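Local atomic coordinates of 4-hydroxythreonine-4-phosphate dehydrogenase (Legionella pneumophila subsp. pneumophila, PDB entry 6XMY), a protein that probably catalyses the NAD(P)-dependent oxidation of 4-(phosphooxy)-L-threonine, a divalent-metal-dependent step on the route to pyridoxine 5'-phosphate. Residues 37-43 with 75-81; 178-184 with 226-232. All coordinates share one frame. Numbering follows the deposited sequence.

Contact 1: residues 37-43 with 75-81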
loop_
_atom_site.group_PDB
_atom_site.type_symbol
_atom_site.label_atom_id
_atom_site.label_comp_id
_atom_site.label_asym_id
_atom_site.label_seq_id
_atom_site.Cartn_x
_atom_site.Cartn_y
_atom_site.Cartn_z
ATOM N N VAL A 37 2.222 10.537 14.486
ATOM C CA VAL A 37 1.048 9.949 13.862
ATOM C C VAL A 37 -0.221 10.450 14.529
ATOM O O VAL A 37 -0.248 10.773 15.722
ATOM C CB VAL A 37 1.100 8.405 13.881
ATOM C CG1 VAL A 37 2.330 7.913 13.135
ATOM C CG2 VAL A 37 1.074 7.881 15.321
ATOM N N VAL A 38 -1.283 10.513 13.730
ATOM C CA VAL A 38 -2.638 10.777 14.196
ATOM C C VAL A 38 -3.513 9.681 13.608
ATOM O O VAL A 38 -3.448 9.421 12.403
ATOM C CB VAL A 38 -3.123 12.164 13.733
ATOM C CG1 VAL A 38 -4.619 12.342 14.029
ATOM C CG2 VAL A 38 -2.294 13.272 14.415
ATOM N N ILE A 39 -4.304 9.019 14.454
ATOM C CA ILE A 39 -5.079 7.849 14.049
ATOM C C ILE A 39 -6.488 8.272 13.678
ATOM O O ILE A 39 -7.188 8.882 14.493
ATOM C CB ILE A 39 -5.140 6.802 15.174
ATOM C CG1 ILE A 39 -3.747 6.521 15.754
ATOM C CG2 ILE A 39 -5.836 5.541 14.683
ATOM C CD1 ILE A 39 -2.706 6.121 14.722
ATOM N N LEU A 40 -6.928 7.908 12.479
ATOM C CA LEU A 40 -8.321 8.040 12.078
ATOM C C LEU A 40 -9.059 6.780 12.498
ATOM O O LEU A 40 -8.747 5.693 12.007
ATOM C CB LEU A 40 -8.428 8.140 10.564
ATOM C CG LEU A 40 -8.167 9.452 9.876
ATOM C CD1 LEU A 40 -8.178 9.167 8.388
ATOM C CD2 LEU A 40 -9.234 10.505 10.262
ATOM N N GLY A 41 -10.037 6.921 13.383
ATOM C CA GLY A 41 -10.781 5.756 13.818
ATOM C C GLY A 41 -11.709 6.122 14.948
ATOM O O GLY A 41 -11.701 7.243 15.467
ATOM N N ASP A 42 -12.521 5.145 15.324
ATOM C CA ASP A 42 -13.481 5.318 16.405
ATOM C C ASP A 42 -12.740 5.290 17.738
ATOM O O ASP A 42 -12.028 4.330 18.043
ATOM C CB ASP A 42 -14.532 4.213 16.290
ATOM C CG ASP A 42 -15.581 4.267 17.374
ATOM O OD1 ASP A 42 -15.208 4.249 18.556
ATOM O OD2 ASP A 42 -16.780 4.303 17.041
ATOM N N LEU A 43 -12.885 6.356 18.530
ATOM C CA LEU A 43 -12.111 6.453 19.763
ATOM C C LEU A 43 -12.532 5.389 20.777
ATOM O O LEU A 43 -11.680 4.791 21.445
ATOM C CB LEU A 43 -12.232 7.861 20.352
ATOM C CG LEU A 43 -11.505 8.107 21.671
ATOM C CD1 LEU A 43 -10.010 7.862 21.522
ATOM C CD2 LEU A 43 -11.770 9.527 22.145
ATOM N N LEU A 75 -1.522 8.483 22.373
ATOM C CA LEU A 75 -1.964 8.259 21.009
ATOM C C LEU A 75 -3.001 9.321 20.690
ATOM O O LEU A 75 -3.984 9.476 21.425
ATOM C CB LEU A 75 -2.561 6.861 20.852
ATOM C CG LEU A 75 -2.693 6.415 19.398
ATOM C CD1 LEU A 75 -1.341 6.319 18.708
ATOM C CD2 LEU A 75 -3.389 5.076 19.397
ATOM N N THR A 76 -2.770 10.056 19.610
ATOM C CA THR A 76 -3.671 11.115 19.187
ATOM C C THR A 76 -4.606 10.577 18.116
ATOM O O THR A 76 -4.157 9.920 17.166
ATOM C CB THR A 76 -2.872 12.312 18.673
ATOM O OG1 THR A 76 -2.120 12.868 19.764
ATOM C CG2 THR A 76 -3.805 13.387 18.099
ATOM N N VAL A 77 -5.902 10.838 18.286
ATOM C CA VAL A 77 -6.950 10.262 17.458
ATOM C C VAL A 77 -7.798 11.378 16.875
ATOM O O VAL A 77 -8.170 12.320 17.588
ATOM C CB VAL A 77 -7.833 9.302 18.291
ATOM C CG1 VAL A 77 -8.950 8.695 17.436
ATOM C CG2 VAL A 77 -6.985 8.219 18.970
ATOM N N TRP A 78 -8.121 11.258 15.578
ATOM C CA TRP A 78 -9.171 12.018 14.911
ATOM C C TRP A 78 -10.410 11.128 14.935
ATOM O O TRP A 78 -10.520 10.201 14.126
ATOM C CB TRP A 78 -8.772 12.350 13.466
ATOM C CG TRP A 78 -9.795 13.186 12.723
ATOM C CD1 TRP A 78 -11.103 12.868 12.486
ATOM C CD2 TRP A 78 -9.590 14.476 12.123
ATOM N NE1 TRP A 78 -11.724 13.872 11.788
ATOM C CE2 TRP A 78 -10.822 14.874 11.557
ATOM C CE3 TRP A 78 -8.489 15.339 12.018
ATOM C CZ2 TRP A 78 -10.982 16.093 10.889
ATOM C CZ3 TRP A 78 -8.649 16.561 11.351
ATOM C CH2 TRP A 78 -9.888 16.919 10.792
ATOM N N PRO A 79 -11.348 11.354 15.847
ATOM C CA PRO A 79 -12.444 10.395 16.017
ATOM C C PRO A 79 -13.392 10.368 14.827
ATOM O O PRO A 79 -13.778 11.402 14.277
ATOM C CB PRO A 79 -13.154 10.898 17.281
ATOM C CG PRO A 79 -12.082 11.668 18.017
ATOM C CD PRO A 79 -11.348 12.371 16.912
ATOM N N VAL A 80 -13.760 9.153 14.433
ATOM C CA VAL A 80 -14.771 8.898 13.410
ATOM C C VAL A 80 -15.622 7.761 13.958
ATOM O O VAL A 80 -15.078 6.707 14.290
ATOM C CB VAL A 80 -14.136 8.464 12.078
ATOM C CG1 VAL A 80 -15.216 8.260 11.024
ATOM C CG2 VAL A 80 -13.088 9.479 11.604
ATOM N N PRO A 81 -16.940 7.908 14.068
ATOM C CA PRO A 81 -17.737 6.915 14.810
ATOM C C PRO A 81 -18.149 5.725 13.950
ATOM O O PRO A 81 -18.681 5.891 12.850
ATOM C CB PRO A 81 -18.966 7.719 15.252
ATOM C CG PRO A 81 -19.111 8.789 14.179
ATOM C CD PRO A 81 -17.706 9.127 13.738
HETATM O O HOH W 1 -0.230 9.886 18.377
#

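Contact 2: residues 178-184 with 226-232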
loop_
_atom_site.group_PDB
_atom_site.type_symbol
_atom_site.label_atom_id
_atom_site.label_comp_id
_atom_site.label_asym_id
_atom_site.label_seq_id
_atom_site.Cartn_x
_atom_site.Cartn_y
_atom_site.Cartn_z
ATOM N N ILE A 178 -4.090 -6.171 -20.002
ATOM C CA ILE A 178 -2.725 -5.721 -20.263
ATOM C C ILE A 178 -2.607 -5.283 -21.715
ATOM O O ILE A 178 -2.668 -6.103 -22.637
ATOM C CB ILE A 178 -1.693 -6.799 -19.915
ATOM C CG1 ILE A 178 -1.743 -7.096 -18.413
ATOM C CG2 ILE A 178 -0.294 -6.354 -20.365
ATOM C CD1 ILE A 178 -1.022 -8.352 -18.027
ATOM N N SER A 179 -2.420 -3.986 -21.914
ATOM C CA SER A 179 -2.150 -3.407 -23.219
ATOM C C SER A 179 -0.750 -2.810 -23.196
ATOM O O SER A 179 -0.167 -2.588 -22.130
ATOM C CB SER A 179 -3.155 -2.300 -23.536
ATOM O OG SER A 179 -3.034 -1.240 -22.608
ATOM N N SER A 180 -0.211 -2.540 -24.388
ATOM C CA SER A 180 1.086 -1.873 -24.453
ATOM C C SER A 180 1.034 -0.512 -23.760
ATOM O O SER A 180 1.955 -0.152 -23.016
ATOM C CB SER A 180 1.536 -1.729 -25.907
ATOM O OG SER A 180 1.761 -2.999 -26.506
ATOM N N LEU A 181 -0.047 0.246 -23.975
ATOM C CA LEU A 181 -0.178 1.560 -23.352
ATOM C C LEU A 181 -0.186 1.467 -21.834
ATOM O O LEU A 181 0.421 2.299 -21.154
ATOM C CB LEU A 181 -1.446 2.251 -23.851
ATOM C CG LEU A 181 -1.326 2.995 -25.178
ATOM C CD1 LEU A 181 -2.603 3.770 -25.467
ATOM C CD2 LEU A 181 -0.132 3.937 -25.135
ATOM N N LEU A 182 -0.864 0.462 -21.278
ATOM C CA LEU A 182 -0.891 0.328 -19.825
ATOM C C LEU A 182 0.502 0.054 -19.276
ATOM O O LEU A 182 0.918 0.659 -18.283
ATOM C CB LEU A 182 -1.863 -0.773 -19.393
ATOM C CG LEU A 182 -1.869 -1.049 -17.879
ATOM C CD1 LEU A 182 -2.404 0.144 -17.095
ATOM C CD2 LEU A 182 -2.680 -2.293 -17.574
ATOM N N ILE A 183 1.242 -0.855 -19.921
ATOM C CA ILE A 183 2.603 -1.162 -19.480
ATOM C C ILE A 183 3.466 0.089 -19.520
ATOM O O ILE A 183 4.217 0.381 -18.579
ATOM C CB ILE A 183 3.200 -2.284 -20.345
ATOM C CG1 ILE A 183 2.438 -3.594 -20.122
ATOM C CG2 ILE A 183 4.676 -2.466 -20.033
ATOM C CD1 ILE A 183 2.838 -4.668 -21.100
ATOM N N ILE A 184 3.361 0.851 -20.611
ATOM C CA ILE A 184 4.124 2.092 -20.741
ATOM C C ILE A 184 3.793 3.057 -19.606
ATOM O O ILE A 184 4.689 3.614 -18.961
ATOM C CB ILE A 184 3.875 2.722 -22.121
ATOM C CG1 ILE A 184 4.500 1.852 -23.217
ATOM C CG2 ILE A 184 4.437 4.141 -22.164
ATOM C CD1 ILE A 184 3.920 2.099 -24.587
ATOM N N GLU A 226 3.279 -9.616 -29.016
ATOM C CA GLU A 226 2.327 -8.630 -29.514
ATOM C C GLU A 226 2.163 -7.410 -28.614
ATOM O O GLU A 226 1.788 -6.341 -29.113
ATOM C CB GLU A 226 0.947 -9.276 -29.699
ATOM C CG GLU A 226 0.907 -10.450 -30.679
ATOM C CD GLU A 226 1.128 -10.028 -32.117
ATOM O OE1 GLU A 226 1.049 -8.814 -32.414
ATOM O OE2 GLU A 226 1.379 -10.917 -32.957
ATOM N N ILE A 227 2.442 -7.529 -27.312
ATOM C CA ILE A 227 2.079 -6.499 -26.336
ATOM C C ILE A 227 3.284 -6.041 -25.522
ATOM O O ILE A 227 3.587 -4.845 -25.447
ATOM C CB ILE A 227 0.970 -7.005 -25.389
ATOM C CG1 ILE A 227 -0.301 -7.352 -26.166
ATOM C CG2 ILE A 227 0.692 -5.982 -24.294
ATOM C CD1 ILE A 227 -1.054 -6.150 -26.669
ATOM N N ILE A 228 3.968 -6.989 -24.879
ATOM C CA ILE A 228 4.971 -6.614 -23.880
ATOM C C ILE A 228 6.250 -6.101 -24.529
ATOM O O ILE A 228 6.723 -5.006 -24.213
ATOM C CB ILE A 228 5.232 -7.747 -22.877
ATOM C CG1 ILE A 228 3.929 -8.112 -22.161
ATOM C CG2 ILE A 228 6.309 -7.311 -21.884
ATOM C CD1 ILE A 228 4.033 -9.341 -21.268
ATOM N N THR A 229 6.839 -6.878 -25.433
ATOM C CA THR A 229 8.050 -6.412 -26.100
ATOM C C THR A 229 7.854 -5.091 -26.826
ATOM O O THR A 229 8.728 -4.220 -26.692
ATOM C CB THR A 229 8.642 -7.521 -26.981
ATOM O OG1 THR A 229 9.219 -8.519 -26.134
ATOM C CG2 THR A 229 9.705 -6.956 -27.929
ATOM N N PRO A 230 6.768 -4.864 -27.577
ATOM C CA PRO A 230 6.565 -3.522 -28.147
ATOM C C PRO A 230 6.541 -2.423 -27.099
ATOM O O PRO A 230 7.151 -1.364 -27.305
ATOM C CB PRO A 230 5.233 -3.662 -28.898
ATOM C CG PRO A 230 5.191 -5.108 -29.291
ATOM C CD PRO A 230 5.785 -5.832 -28.108
ATOM N N ALA A 231 5.861 -2.648 -25.973
ATOM C CA ALA A 231 5.854 -1.654 -24.905
ATOM C C ALA A 231 7.257 -1.399 -24.366
ATOM O O ALA A 231 7.633 -0.250 -24.124
ATOM C CB ALA A 231 4.928 -2.103 -23.772
ATOM N N LEU A 232 8.040 -2.456 -24.151
ATOM C CA LEU A 232 9.385 -2.274 -23.619
ATOM C C LEU A 232 10.291 -1.571 -24.624
ATOM O O LEU A 232 11.162 -0.782 -24.236
ATOM C CB LEU A 232 9.978 -3.616 -23.185
ATOM C CG LEU A 232 9.190 -4.363 -22.099
ATOM C CD1 LEU A 232 9.878 -5.661 -21.697
ATOM C CD2 LEU A 232 8.970 -3.459 -20.880
HETATM O O HOH W 2 1.795 -3.240 -29.171
HETATM O O HOH W 3 -0.394 -3.640 -28.885
#

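Contact 1: residues 37-43 with 75-81
Strands 37-41 and 75-79 run side by side in the same direction, their short axes twisted by 38° and 4.5 Å apart at closest approach. The hydrogen bonds climb as a parallel ladder. I39 uses both polar backbone atoms: its N donates to T76 O (2.9 Å), and its O accepts from W78 N (2.8 Å). One rung on, G41 N reaches W78 O in a weak bond of 3.4 Å, while V80 N donates to G41 O at 3.0 Å. At the opening end the strands are too far apart for a direct bond, and a water fills the gap, donating to V37 O (2.8 Å) and accepting from T76 N (2.8 Å). I39 O and G41 O also take CA-H...O contacts from V77 CA and P79 CA, respectively, each 3.3 Å. Such all-parallel pairing belongs to the alpha/beta half of the PdxA fold that begins the chain; strand 37-41 bonds on its other edge to strand 12-15 and the residue after it: V38 with L12 and I14, L40 with I14 and S16. L40 and W78 share one sheet face; L40 CD2 lies 3.7 Å from W78 CG and 4.2 Å from V80 CG2, and W78 and V80 touch helix 96-111. On the other, which carries I39 and V77, I39 CG1 meets L75 CG (3.8 Å), and L43, opening the helix, sets CD1 4.0 Å from V77 CG2. D42 N-caps helix 43-52: OD1 accepts from L45 N, OD2 from C82 N, and its own N bonds Y98 OH.

Contact 2: residues 178-184 with 226-232
I183 and A231 meet at the apolar centre, where I183 CG2 lies 3.8 Å from A231 CB. The small alanine lets the backbone of the other helix come close: S180 O is 3.6 Å from A231 CB, and the CA atoms of S180 and A231 are 4.8 Å apart. I184 CG1 flanks A231 CB at 4.0 Å, while I183 CD1 extends to I228 CG1 (3.8 Å) and I227 CG2 (4.1 Å). I227 CG2 also meets I178 CG2 (4.1 Å), carrying the packing into the loop before the helix. At the polar edge S180 OG donates to I227 O (2.8 Å), a carbonyl that also accepts from A231 N (3.2 Å). A water donates to both S180 OG (2.7 Å) and E226 O (3.1 Å), bridging the first turn of one helix to the pi-type turn of the other. S179 is the N-cap, its OG accepting from L182 N at 3.1 Å. The segment axes cross at -43°, 8.5 Å apart at closest approach. This is helix-on-helix packing over the sheet: I228 and L232 lean on strand 241-246, through P245 and V242, and I178 touches M266 in the loop between strand 262-265 and the zinc ligand H268.

Overall arrangement
From the N terminus, contact 1 comes first: the chain leaves strand 37-41, passes through helix 43-52 and strand 58-61, and returns along 74-79, closing a loop of 31 residues. That loop is complete long before contact 2 opens at residue 178, so the two follow in series and neither nest nor cross. Contact 2 spans 41 residues, in which helix 180-197 leads to strand 204-208 and on to helix 223-237. Contact 1 joins neighbouring strands near one end of the long mixed sheet; contact 2 joins helices packed near its other end. Their centres lie 43 Å apart on opposite sides of the chain's centre, their nearest atoms about 28 Å apart.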